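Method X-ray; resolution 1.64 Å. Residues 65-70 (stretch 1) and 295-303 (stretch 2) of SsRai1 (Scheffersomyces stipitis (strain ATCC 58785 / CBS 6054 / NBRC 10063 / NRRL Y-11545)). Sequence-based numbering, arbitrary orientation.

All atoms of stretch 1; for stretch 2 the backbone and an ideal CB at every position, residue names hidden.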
# COMPACT_ATOMS: atom_id res chain seq x y z
N SER A 65 12.86 49.36 -8.91
CA SER A 65 12.28 49.14 -7.59
C SER A 65 13.20 48.31 -6.70
O SER A 65 14.32 48.72 -6.41
CB SER A 65 10.90 48.49 -7.71
OG SER A 65 10.96 47.28 -8.45
N ILE A 66 12.71 47.15 -6.26
CA ILE A 66 13.52 46.26 -5.43
C ILE A 66 14.08 45.11 -6.25
O ILE A 66 13.34 44.28 -6.78
CB ILE A 66 12.71 45.69 -4.26
CG1 ILE A 66 12.23 46.83 -3.34
CG2 ILE A 66 13.54 44.68 -3.49
CD1 ILE A 66 11.32 46.36 -2.22
N ASP A 67 15.40 45.06 -6.34
CA ASP A 67 16.11 44.11 -7.20
C ASP A 67 16.63 42.96 -6.35
O ASP A 67 17.57 43.12 -5.57
CB ASP A 67 17.26 44.83 -7.93
CG ASP A 67 17.97 43.94 -8.93
OD1 ASP A 67 17.78 42.70 -8.88
OD2 ASP A 67 18.73 44.47 -9.76
N LEU A 68 16.03 41.78 -6.51
CA LEU A 68 16.36 40.64 -5.66
C LEU A 68 17.63 39.90 -6.08
O LEU A 68 18.05 38.97 -5.40
CB LEU A 68 15.19 39.66 -5.56
CG LEU A 68 13.93 40.19 -4.87
CD1 LEU A 68 12.84 39.14 -4.91
CD2 LEU A 68 14.24 40.60 -3.43
N GLN A 69 18.25 40.30 -7.18
CA GLN A 69 19.56 39.75 -7.51
C GLN A 69 20.67 40.74 -7.15
O GLN A 69 21.85 40.47 -7.38
CB GLN A 69 19.66 39.33 -8.98
CG GLN A 69 19.65 40.48 -9.97
CD GLN A 69 20.09 40.04 -11.36
OE1 GLN A 69 20.98 39.22 -11.50
NE2 GLN A 69 19.46 40.60 -12.38
N ALA A 70 20.29 41.88 -6.59
CA ALA A 70 21.27 42.90 -6.22
C ALA A 70 22.12 42.45 -5.04
O ALA A 70 21.62 41.85 -4.09
CB ALA A 70 20.58 44.22 -5.91
N UNK A 295 6.87 37.67 -5.43
CA UNK A 295 6.83 37.28 -6.83
C UNK A 295 7.75 38.19 -7.64
O UNK A 295 7.62 39.41 -7.59
CB UNK A 295 5.40 37.34 -7.37
N UNK A 296 8.67 37.60 -8.39
CA UNK A 296 9.69 38.39 -9.08
C UNK A 296 9.72 38.10 -10.57
O UNK A 296 9.33 37.01 -11.00
CB UNK A 296 11.07 38.12 -8.47
N UNK A 297 10.18 39.07 -11.36
CA UNK A 297 10.23 38.89 -12.81
C UNK A 297 11.59 38.35 -13.28
O UNK A 297 12.43 37.97 -12.46
CB UNK A 297 9.93 40.22 -13.51
N UNK A 298 11.78 38.28 -14.59
CA UNK A 298 13.04 37.80 -15.18
C UNK A 298 14.26 38.59 -14.74
O UNK A 298 15.36 38.05 -14.65
CB UNK A 298 12.95 37.84 -16.71
N UNK A 299 14.08 39.88 -14.50
CA UNK A 299 15.18 40.73 -14.07
C UNK A 299 15.31 40.70 -12.56
O UNK A 299 16.11 41.44 -11.98
CB UNK A 299 14.98 42.17 -14.56
N UNK A 300 14.52 39.84 -11.93
CA UNK A 300 14.55 39.64 -10.48
C UNK A 300 13.98 40.83 -9.70
O UNK A 300 14.22 40.96 -8.50
CB UNK A 300 15.99 39.38 -10.03
N UNK A 301 13.23 41.70 -10.38
CA UNK A 301 12.50 42.76 -9.69
C UNK A 301 11.32 42.16 -8.93
O UNK A 301 10.57 41.35 -9.47
CB UNK A 301 12.02 43.82 -10.68
N UNK A 302 11.17 42.57 -7.68
CA UNK A 302 10.01 42.17 -6.88
C UNK A 302 8.78 42.93 -7.36
O UNK A 302 8.74 44.16 -7.26
CB UNK A 302 10.25 42.43 -5.39
N UNK A 303 7.79 42.21 -7.87
CA UNK A 303 6.61 42.83 -8.46
C UNK A 303 5.38 42.73 -7.58
O UNK A 303 4.51 43.60 -7.59
CB UNK A 303 6.31 42.19 -9.82

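Position 295 lies in a strand, and its CA-to-CB bond points away from stretch 1, with nothing of that stretch within reach. Stretch 1 therefore sets no preference; a beta-favouring residue would suit the backbone. It is F295.

At position 296, also extended, CB points toward stretch 1 and lies 4.1 Å from CD1 of L68. An aliphatic chain, or the aliphatic part of a longer one, would fit. R296 places its CB there, then leads its guanidinium away, where NH1 donates a hydrogen bond to the carbonyl O of 297.

Position 297 opens a type I turn that ends at 300, and its CB meets nothing of stretch 1. Asp, Asn and Ser are common here because a short polar side chain can accept from backbone NH groups in and just past the turn. D297 OD1 accepts a weak hydrogen bond from N of 299 (2.9 Å) inside the turn and one from N of 301 (2.9 Å) just past it, and its OD2 forms a salt bridge with the side chain at 303.

Position 298, with phi/psi of -58/-33, is out of reach, so stretch 1 sets no preference and many residues would serve; it is D298.

At 299, CB points sideways, 5.2 Å from NE2 of Q69, and the carbonyl already engages stretch 1, so a small polar residue suffices. S299 leaves its O to accept a weak hydrogen bond from Q69 NE2 (3.5 Å); a water also links this O to D67 OD2.

Position 300 has a positive phi (71°), which favours Gly, Asn or Asp. Yet its CB points toward stretch 1, 3.8 Å from Q69 N, so a larger group could find contacts there. F300 accepts the unusual backbone and packs its ring obliquely, CD2 lying 3.8 Å from Q69 CD. Its O accepts from L68 N at 2.8 Å.

At 301 the backbone is extended and bridges D67. CB points sideways, 4.2 Å from OG of S65, and a long or flat side chain could reach along stretch 1. F301 does this, with CD1 3.7 Å from S65 OG and CE1 4.1 Å from D67 CB, while its CA makes a CH contact with I66 O (3.4 Å).

Position 302 points its CB toward stretch 1, 4.2 Å from L68 CD1, with I66 also close: Leu, Ile, Val or Met would suit. L302 packs CD1 4.2 Å from L68 CD1 and CB 4.2 Å from I66 CB, while its N donates to I66 O at 2.9 Å.

At 303 CB points away and stretch 1 sets no preference, but a long basic chain could reach back to the carboxylate of D297; R303 does, with NE 2.8 Å from D297 OD2 in a salt bridge.

Stretch 2 295-303: FRDDSFFLR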
# COMPACT_ATOMS: atom_id res chain seq x y z
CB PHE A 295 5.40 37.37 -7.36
CG PHE A 295 4.44 36.40 -6.71
CD1 PHE A 295 3.80 36.73 -5.53
CD2 PHE A 295 4.20 35.16 -7.29
CE1 PHE A 295 2.92 35.82 -4.92
CE2 PHE A 295 3.33 34.25 -6.69
CZ PHE A 295 2.68 34.59 -5.51
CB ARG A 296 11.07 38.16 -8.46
CG ARG A 296 11.44 36.69 -8.31
CD ARG A 296 12.55 36.32 -9.27
NE ARG A 296 12.66 34.88 -9.48
CZ ARG A 296 12.83 34.30 -10.66
NH1 ARG A 296 12.92 35.05 -11.76
NH2 ARG A 296 12.91 32.98 -10.76
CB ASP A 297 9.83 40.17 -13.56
CG ASP A 297 10.79 41.34 -13.33
OD1 ASP A 297 11.94 41.12 -12.91
OD2 ASP A 297 10.38 42.49 -13.62
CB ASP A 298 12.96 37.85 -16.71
CG ASP A 298 12.31 36.63 -17.30
OD1 ASP A 298 12.94 35.55 -17.25
OD2 ASP A 298 11.19 36.76 -17.82
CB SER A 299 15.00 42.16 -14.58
OG SER A 299 15.10 42.20 -15.99
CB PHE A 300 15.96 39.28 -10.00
CG PHE A 300 16.39 37.89 -10.37
CD1 PHE A 300 16.00 36.80 -9.60
CD2 PHE A 300 17.19 37.66 -11.47
CE1 PHE A 300 16.40 35.52 -9.93
CE2 PHE A 300 17.59 36.38 -11.81
CZ PHE A 300 17.20 35.31 -11.04
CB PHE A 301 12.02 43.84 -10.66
CG PHE A 301 13.11 44.72 -11.17
CD1 PHE A 301 13.74 45.63 -10.33
CD2 PHE A 301 13.51 44.65 -12.49
CE1 PHE A 301 14.75 46.45 -10.80
CE2 PHE A 301 14.52 45.46 -12.97
CZ PHE A 301 15.14 46.37 -12.13
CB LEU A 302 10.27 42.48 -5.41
CG LEU A 302 9.17 42.12 -4.42
CD1 LEU A 302 8.95 40.61 -4.39
CD2 LEU A 302 9.55 42.63 -3.05
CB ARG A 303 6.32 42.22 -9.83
CG ARG A 303 7.42 42.41 -10.84
CD ARG A 303 7.53 43.88 -11.24
NE ARG A 303 8.56 44.11 -12.24
CZ ARG A 303 8.89 45.31 -12.71
NH1 ARG A 303 8.28 46.40 -12.26
NH2 ARG A 303 9.84 45.43 -13.63
O HOH W 1 10.06 46.15 -5.83
O HOH W 2 17.94 43.54 -12.31
O HOH W 3 18.52 39.32 -14.98
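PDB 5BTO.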